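Local coordinates for protein prenylcyclase (Actinoplanes teichomyceticus, PDB 6IJ1) that probably acts on prenyl substrates as a prenyltransferase or prenylcyclase, its reaction and substrate being still unestablished, at residues 88-91 with 92-95; 148-151 with 152-155; 170-173 with 174-177. All blocks are in the same frame, centred on the assembly; numbering follows the deposited sequence.

Interaction 1 of 3, residues 88-91 with 92-95; sequences PEDA and DSTG
Asp90 turns its carboxylate back over the first turn of helix 91-104, where OD1 meets the hydroxyl of Ser93 and OD2 meets backbone N-H groups. It is the side-chain N-cap of this helix, and the Asp-Ala-Asp-Ser-Thr run it opens recalls the DxDD motif of class II terpene cyclases, Ser93 replacing the last aspartate. With CG between the backbone N and the carbonyl carbon (chi1 72°), the carboxylate folds toward the helix start. Ser93 N donates to Asp90 OD2 at 2.8 Å in a nearly straight bond that comes from above the carboxylate plane, and Asp92 N adds a weak, strongly bent one. Ser93 OG gives its hydrogen to Asp90 OD1 at 2.7 Å, arriving on the syn side close to that plane. The backbone carbonyl of the same aspartate is gripped twice, by Thr94 N at 3.1 Å and by Thr94 OG1 at 2.7 Å, the two donors coming from opposite faces of the carbonyl plane. Thr94 OG1 is also hydrogen-bonded to Trp81 N, tying the helix start to the preceding loop. The carboxylate of Asp92 is bonded through OD2 to Trp96 NE1. Held through both oxygens, the buried carboxylate of Asp90 is probably fixed in its rotation.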
ATOM      1  N   PRO A  88       4.393  -0.211  17.389  1.00 20.80           N
ATOM      2  CA  PRO A  88       3.007  -0.069  17.855  1.00 19.04           C
ATOM      3  C   PRO A  88       2.047  -0.369  16.712  1.00 18.23           C
ATOM      4  O   PRO A  88       2.411  -0.284  15.529  1.00 20.77           O
ATOM      5  CB  PRO A  88       2.908   1.401  18.284  1.00 24.84           C
ATOM      6  CG  PRO A  88       3.968   2.090  17.545  1.00 25.66           C
ATOM      7  CD  PRO A  88       5.051   1.090  17.201  1.00 25.19           C
ATOM      8  N   GLU A  89       0.827  -0.768  17.076  1.00 18.34           N
ATOM      9  CA  GLU A  89      -0.185  -0.973  16.020  1.00 18.58           C
ATOM     10  C   GLU A  89      -0.460   0.327  15.257  1.00 17.07           C
ATOM     11  O   GLU A  89      -0.364   1.432  15.786  1.00 16.86           O
ATOM     12  CB  GLU A  89      -1.476  -1.524  16.628  1.00 18.95           C
ATOM     13  CG  GLU A  89      -1.324  -2.979  17.135  1.00 20.08           C
ATOM     14  CD  GLU A  89      -0.382  -3.072  18.356  1.00 22.30           C
ATOM     15  OE1 GLU A  89      -0.512  -2.272  19.286  1.00 22.65           O
ATOM     16  OE2 GLU A  89       0.507  -3.944  18.331  1.00 26.41           O
ATOM     17  N   ASP A  90      -0.805   0.172  13.965  1.00 15.51           N
ATOM     18  CA  ASP A  90      -0.971   1.352  13.130  1.00 14.98           C
ATOM     19  C   ASP A  90      -2.159   1.151  12.186  1.00 13.19           C
ATOM     20  O   ASP A  90      -2.620   0.020  11.941  1.00 16.15           O
ATOM     21  CB  ASP A  90       0.292   1.644  12.299  1.00 16.16           C
ATOM     22  CG  ASP A  90       0.481   0.647  11.189  1.00 16.58           C
ATOM     23  OD1 ASP A  90       1.117  -0.421  11.385  1.00 18.47           O
ATOM     24  OD2 ASP A  90       0.013   0.968  10.068  1.00 16.67           O
ATOM     25  N   ALA A  91      -2.696   2.285  11.752  1.00 13.26           N
ATOM     26  CA  ALA A  91      -3.923   2.250  10.924  1.00 13.12           C
ATOM     27  C   ALA A  91      -3.698   1.622   9.578  1.00 14.81           C
ATOM     28  O   ALA A  91      -4.628   1.039   9.008  1.00 14.61           O
ATOM     29  CB  ALA A  91      -4.453   3.679  10.717  1.00 14.27           C
ATOM     30  N   ASP A  92      -2.497   1.760   8.989  1.00 14.08           N
ATOM     31  CA  ASP A  92      -2.335   1.172   7.658  1.00 12.94           C
ATOM     32  C   ASP A  92      -2.312  -0.361   7.728  1.00 13.50           C
ATOM     33  O   ASP A  92      -3.047  -1.024   7.003  1.00 14.03           O
ATOM     34  CB  ASP A  92      -1.046   1.721   7.014  1.00 13.58           C
ATOM     35  CG  ASP A  92      -1.019   1.509   5.511  1.00 15.38           C
ATOM     36  OD1 ASP A  92      -1.992   1.893   4.827  1.00 16.57           O
ATOM     37  OD2 ASP A  92      -0.052   0.870   5.016  1.00 17.52           O
ATOM     38  N   SER A  93      -1.481  -0.947   8.597  1.00 12.95           N
ATOM     39  CA  SER A  93      -1.457  -2.397   8.743  1.00 13.48           C
ATOM     40  C   SER A  93      -2.861  -2.951   9.084  1.00 13.06           C
ATOM     41  O   SER A  93      -3.321  -3.942   8.498  1.00 14.81           O
ATOM     42  CB  SER A  93      -0.461  -2.823   9.862  1.00 16.61           C
ATOM     43  OG  SER A  93       0.844  -2.317   9.553  1.00 18.33           O
ATOM     44  N   THR A  94      -3.559  -2.270  10.009  1.00 14.40           N
ATOM     45  CA  THR A  94      -4.911  -2.680  10.371  1.00 15.24           C
ATOM     46  C   THR A  94      -5.810  -2.630   9.148  1.00 14.22           C
ATOM     47  O   THR A  94      -6.588  -3.551   8.905  1.00 14.98           O
ATOM     48  CB  THR A  94      -5.419  -1.764  11.451  1.00 13.56           C
ATOM     49  OG1 THR A  94      -4.501  -1.877  12.586  1.00 15.52           O
ATOM     50  CG2 THR A  94      -6.839  -2.087  11.875  1.00 15.28           C
ATOM     51  N   GLY A  95      -5.676  -1.565   8.361  1.00 13.70           N
ATOM     52  CA  GLY A  95      -6.505  -1.458   7.153  1.00 13.37           C
ATOM     53  C   GLY A  95      -6.235  -2.574   6.160  1.00 13.18           C
ATOM     54  O   GLY A  95      -7.179  -3.098   5.539  1.00 14.77           O
TER

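Interaction 2 of 3, residues 148-151 with 152-155; sequences PSWD and GWCG
Between Trp150 and Gly155 the chain turns back on itself, the N-H of Cys154 making two weak bonds, to Trp150 O at 3.2 Å and to Asp151 O at 3.4 Å. The indoles of Trp150 and Trp153 run side by side and point the same way. Their benzo portions meet, with CZ3 of Trp150 3.6 Å from CZ3 of Trp153. It is an offset edge-to-face pair: the edge of Trp150 is presented to the face of Trp153, the six-membered ring centroids are 5.3 Å apart and the planes stand at 66°. Gly152 to Gly155 is a type I beta turn, and an ST turn precedes it, Ser149 OG accepting from Asp151 N at 3.1 Å. These turns lie in the loop between helices 134-141 and 158-164. Phe141 stacks on Trp150, whereas Trp153 meets the rings of Tyr132 and Trp194 and donates from NE1 to Val294 O. Replacing Trp153 by alanine is likely to leave the Trp150 edge without its aromatic partner and Val294 O without this donor. Cys154 SG, anti to its own carbonyl carbon (chi1 -64°), swings back to lie 3.6 Å from Trp150 O.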
ATOM      1  N   PRO A 148      12.240  14.573  19.656  1.00 21.89           N
ATOM      2  CA  PRO A 148      11.596  15.753  20.251  1.00 24.73           C
ATOM      3  C   PRO A 148      10.099  15.779  20.076  1.00 25.13           C
ATOM      4  O   PRO A 148       9.406  16.406  20.888  1.00 29.36           O
ATOM      5  CB  PRO A 148      12.283  16.934  19.530  1.00 26.72           C
ATOM      6  CG  PRO A 148      12.815  16.366  18.282  1.00 27.91           C
ATOM      7  CD  PRO A 148      13.177  14.934  18.577  1.00 21.29           C
ATOM      8  N   SER A 149       9.569  15.116  19.045  1.00 20.15           N
ATOM      9  CA  SER A 149       8.135  15.172  18.811  1.00 22.80           C
ATOM     10  C   SER A 149       7.765  14.046  17.834  1.00 27.70           C
ATOM     11  O   SER A 149       8.596  13.690  16.984  1.00 24.03           O
ATOM     12  CB  SER A 149       7.754  16.525  18.236  1.00 28.36           C
ATOM     13  OG  SER A 149       6.490  16.468  17.622  1.00 29.28           O
ATOM     14  N   TRP A 150       6.599  13.414  18.053  1.00 23.24           N
ATOM     15  CA  TRP A 150       6.042  12.409  17.139  1.00 23.86           C
ATOM     16  C   TRP A 150       4.850  12.954  16.361  1.00 21.49           C
ATOM     17  O   TRP A 150       4.091  12.168  15.730  1.00 21.94           O
ATOM     18  CB  TRP A 150       5.672  11.136  17.905  1.00 25.01           C
ATOM     19  CG  TRP A 150       6.803  10.567  18.668  1.00 26.24           C
ATOM     20  CD1 TRP A 150       7.259  10.982  19.927  1.00 26.96           C
ATOM     21  CD2 TRP A 150       7.660   9.482  18.279  1.00 24.51           C
ATOM     22  NE1 TRP A 150       8.333  10.216  20.306  1.00 30.63           N
ATOM     23  CE2 TRP A 150       8.610   9.294  19.324  1.00 27.13           C
ATOM     24  CE3 TRP A 150       7.722   8.635  17.162  1.00 27.30           C
ATOM     25  CZ2 TRP A 150       9.590   8.282  19.278  1.00 31.49           C
ATOM     26  CZ3 TRP A 150       8.724   7.632  17.120  1.00 27.11           C
ATOM     27  CH2 TRP A 150       9.636   7.471  18.175  1.00 27.59           C
ATOM     28  N   ASP A 151       4.692  14.268  16.298  1.00 21.04           N
ATOM     29  CA  ASP A 151       3.528  14.872  15.663  1.00 22.40           C
ATOM     30  C   ASP A 151       3.437  14.593  14.157  1.00 26.71           C
ATOM     31  O   ASP A 151       2.326  14.617  13.610  1.00 25.74           O
ATOM     32  CB  ASP A 151       3.505  16.394  15.837  1.00 26.27           C
ATOM     33  CG  ASP A 151       3.207  16.839  17.271  1.00 36.59           C
ATOM     34  OD1 ASP A 151       2.988  16.000  18.193  1.00 35.15           O
ATOM     35  OD2 ASP A 151       3.226  18.085  17.444  1.00 43.91           O
ATOM     36  N   GLY A 152       4.565  14.409  13.450  1.00 20.72           N
ATOM     37  CA  GLY A 152       4.481  14.028  12.040  1.00 17.02           C
ATOM     38  C   GLY A 152       3.766  12.696  11.890  1.00 17.06           C
ATOM     39  O   GLY A 152       2.876  12.542  11.037  1.00 16.63           O
ATOM     40  N   TRP A 153       4.155  11.713  12.711  1.00 16.33           N
ATOM     41  CA  TRP A 153       3.630  10.356  12.652  1.00 15.83           C
ATOM     42  C   TRP A 153       2.179  10.278  13.088  1.00 16.88           C
ATOM     43  O   TRP A 153       1.489   9.305  12.731  1.00 16.34           O
ATOM     44  CB  TRP A 153       4.498   9.408  13.498  1.00 15.33           C
ATOM     45  CG  TRP A 153       5.777   9.030  12.830  1.00 15.34           C
ATOM     46  CD1 TRP A 153       6.359   9.649  11.769  1.00 16.14           C
ATOM     47  CD2 TRP A 153       6.587   7.943  13.185  1.00 17.35           C
ATOM     48  NE1 TRP A 153       7.539   8.967  11.436  1.00 16.33           N
ATOM     49  CE2 TRP A 153       7.690   7.925  12.280  1.00 16.06           C
ATOM     50  CE3 TRP A 153       6.479   6.939  14.145  1.00 22.47           C
ATOM     51  CZ2 TRP A 153       8.680   6.942  12.332  1.00 19.44           C
ATOM     52  CZ3 TRP A 153       7.481   5.949  14.196  1.00 24.51           C
ATOM     53  CH2 TRP A 153       8.564   5.982  13.294  1.00 20.63           C
ATOM     54  N   CYS A 154       1.699  11.276  13.827  1.00 17.40           N
ATOM     55  CA  CYS A 154       0.320  11.271  14.308  1.00 18.02           C
ATOM     56  C   CYS A 154      -0.547  12.237  13.551  1.00 18.91           C
ATOM     57  O   CYS A 154      -1.731  12.375  13.903  1.00 18.10           O
ATOM     58  CB  CYS A 154       0.304  11.589  15.816  1.00 19.36           C
ATOM     59  SG  CYS A 154       1.124  10.322  16.763  1.00 21.10           S
ATOM     60  N   GLY A 155      -0.027  12.860  12.458  1.00 18.57           N
ATOM     61  CA  GLY A 155      -0.809  13.705  11.588  1.00 16.23           C
ATOM     62  C   GLY A 155      -1.513  12.898  10.518  1.00 15.50           C
ATOM     63  O   GLY A 155      -1.238  11.706  10.364  1.00 16.60           O
TER

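Interaction 3 of 3, residues 170-173 with 174-177; sequences LPRR and EHVV
The guanidinium of Arg172 lies flat on one face of the His175 imidazole, the planes only 7° apart and the group centres 4.1 Å from each other. The overlap is offset: Arg172 NH1 sits over the rim of the ring, 3.3 Å from His175 CD2, which in turn covers one face of the guanidinium. A bend at chi3 (67°) of Arg172 brings the two side chains alongside, pointing the same way. Arg172 NH1 and His175 NE2 are close but not hydrogen-bonded; NE2 is instead bonded to His124 O. Arg172 occupies the N-cap position of helix 173-182, its side chain in the stack; its carbonyl O accepts from Val176 N at 3.0 Å, while Arg173 O takes Val177 N at 2.8 Å. Beside this turn, Leu170 crosses Val176 at about a right angle, its CD2 4.0 Å from Val176 CG1, and also touches Leu119 of helix 112-121. Arg173 reaches Ala165 O through NE and Thr211 OG1 through NH2. Because NE2 meets a carbonyl oxygen, His175 probably carries a proton there. If the imidazole is neutral, the stack may have some cation-pi character, and the guanidinium would be expected to disfavour a second ring proton.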
ATOM      1  N   LEU A 170     -15.575   1.115   6.783  1.00 16.98           N
ATOM      2  CA  LEU A 170     -14.893   2.158   7.519  1.00 17.60           C
ATOM      3  C   LEU A 170     -15.882   3.055   8.269  1.00 20.00           C
ATOM      4  O   LEU A 170     -16.835   3.577   7.653  1.00 19.31           O
ATOM      5  CB  LEU A 170     -14.063   3.012   6.542  1.00 18.30           C
ATOM      6  CG  LEU A 170     -13.102   3.966   7.268  1.00 18.02           C
ATOM      7  CD1 LEU A 170     -11.954   3.113   7.885  1.00 20.08           C
ATOM      8  CD2 LEU A 170     -12.571   4.922   6.273  1.00 19.50           C
ATOM      9  N   PRO A 171     -15.708   3.265   9.572  1.00 19.65           N
ATOM     10  CA  PRO A 171     -16.498   4.313  10.245  1.00 17.00           C
ATOM     11  C   PRO A 171     -16.251   5.691   9.656  1.00 19.47           C
ATOM     12  O   PRO A 171     -15.170   6.017   9.159  1.00 20.44           O
ATOM     13  CB  PRO A 171     -16.011   4.247  11.702  1.00 20.34           C
ATOM     14  CG  PRO A 171     -15.526   2.857  11.879  1.00 24.29           C
ATOM     15  CD  PRO A 171     -14.815   2.554  10.518  1.00 22.18           C
ATOM     16  N   ARG A 172     -17.258   6.544   9.736  1.00 21.25           N
ATOM     17  CA  ARG A 172     -17.101   7.930   9.286  1.00 20.05           C
ATOM     18  C   ARG A 172     -16.625   8.009   7.835  1.00 17.34           C
ATOM     19  O   ARG A 172     -15.873   8.909   7.487  1.00 19.58           O
ATOM     20  CB  ARG A 172     -16.145   8.733  10.190  1.00 20.65           C
ATOM     21  CG  ARG A 172     -16.588   8.692  11.664  1.00 22.12           C
ATOM     22  CD  ARG A 172     -15.745   9.578  12.561  1.00 28.85           C
ATOM     23  NE  ARG A 172     -15.960  10.975  12.212  1.00 25.94           N
ATOM     24  CZ  ARG A 172     -15.173  11.963  12.621  1.00 26.38           C
ATOM     25  NH1 ARG A 172     -15.454  13.212  12.260  1.00 35.19           N
ATOM     26  NH2 ARG A 172     -14.100  11.684  13.369  1.00 27.97           N
ATOM     27  N   ARG A 173     -17.092   7.081   7.020  1.00 18.25           N
ATOM     28  CA  ARG A 173     -16.489   6.935   5.690  1.00 17.06           C
ATOM     29  C   ARG A 173     -16.744   8.156   4.830  1.00 18.77           C
ATOM     30  O   ARG A 173     -15.865   8.584   4.069  1.00 18.40           O
ATOM     31  CB  ARG A 173     -16.967   5.668   5.017  1.00 21.16           C
ATOM     32  CG  ARG A 173     -16.191   5.377   3.713  1.00 17.63           C
ATOM     33  CD  ARG A 173     -16.599   4.057   3.162  1.00 16.96           C
ATOM     34  NE  ARG A 173     -15.769   3.724   2.014  1.00 17.41           N
ATOM     35  CZ  ARG A 173     -16.132   2.980   0.996  1.00 17.86           C
ATOM     36  NH1 ARG A 173     -17.407   2.493   0.897  1.00 20.32           N
ATOM     37  NH2 ARG A 173     -15.265   2.686   0.039  1.00 19.66           N
ATOM     38  N   GLU A 174     -17.929   8.764   4.922  1.00 18.85           N
ATOM     39  CA  GLU A 174     -18.150   9.947   4.112  1.00 17.04           C
ATOM     40  C   GLU A 174     -17.194  11.075   4.472  1.00 19.12           C
ATOM     41  O   GLU A 174     -16.688  11.790   3.591  1.00 19.17           O
ATOM     42  CB  GLU A 174     -19.621  10.392   4.277  1.00 23.36           C
ATOM     43  CG  GLU A 174     -19.929  11.818   3.856  1.00 45.77           C
ATOM     44  CD  GLU A 174     -21.385  12.172   4.109  1.00 67.05           C
ATOM     45  OE1 GLU A 174     -22.224  11.290   3.889  1.00 63.74           O
ATOM     46  OE2 GLU A 174     -21.723  13.323   4.546  1.00 60.37           O
ATOM     47  N   HIS A 175     -16.985  11.292   5.768  1.00 19.05           N
ATOM     48  CA  HIS A 175     -16.052  12.279   6.264  1.00 18.71           C
ATOM     49  C   HIS A 175     -14.638  12.014   5.722  1.00 18.49           C
ATOM     50  O   HIS A 175     -13.940  12.943   5.304  1.00 18.91           O
ATOM     51  CB  HIS A 175     -16.105  12.221   7.793  1.00 20.11           C
ATOM     52  CG  HIS A 175     -15.106  13.074   8.486  1.00 21.16           C
ATOM     53  ND1 HIS A 175     -15.173  14.449   8.451  1.00 25.79           N
ATOM     54  CD2 HIS A 175     -14.049  12.765   9.282  1.00 21.59           C
ATOM     55  CE1 HIS A 175     -14.195  14.952   9.186  1.00 28.24           C
ATOM     56  NE2 HIS A 175     -13.493  13.955   9.689  1.00 24.41           N
ATOM     57  N   VAL A 176     -14.232  10.750   5.738  1.00 17.61           N
ATOM     58  CA  VAL A 176     -12.888  10.377   5.281  1.00 17.77           C
ATOM     59  C   VAL A 176     -12.767  10.556   3.772  1.00 18.47           C
ATOM     60  O   VAL A 176     -11.762  11.098   3.279  1.00 17.99           O
ATOM     61  CB  VAL A 176     -12.576   8.940   5.710  1.00 15.24           C
ATOM     62  CG1 VAL A 176     -11.226   8.479   5.099  1.00 16.05           C
ATOM     63  CG2 VAL A 176     -12.455   8.828   7.245  1.00 17.46           C
ATOM     64  N   VAL A 177     -13.775  10.106   3.014  1.00 16.84           N
ATOM     65  CA  VAL A 177     -13.737  10.321   1.566  1.00 15.76           C
ATOM     66  C   VAL A 177     -13.655  11.814   1.241  1.00 17.09           C
ATOM     67  O   VAL A 177     -12.914  12.220   0.332  1.00 17.41           O
ATOM     68  CB  VAL A 177     -14.970   9.672   0.922  1.00 17.50           C
ATOM     69  CG1 VAL A 177     -15.163  10.217  -0.523  1.00 19.07           C
ATOM     70  CG2 VAL A 177     -14.879   8.102   0.907  1.00 17.74           C
TER

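The three contacts do not touch. Interactions 1 and 3 both form the first turn of a helix, 91-104 and 173-182, with centres about 17 Å apart and nearest atoms about 7 Å apart; helix 112-121 touches both, its Leu119 meeting Ala91, Thr94 and Leu170. Interaction 2 sits in a loop, its centre about 16 Å from that of interaction 1, and Tyr132 touches both Asp90 and Trp153. His124 connects interactions 2 and 3, whose centres lie about 23 Å apart, through its NE2 to Cys154 O and its backbone O to His175 NE2. If the run opening at Asp90 corresponds to a DxDD motif, a catalytic pocket would lie beside interaction 1, an inference from sequence alone.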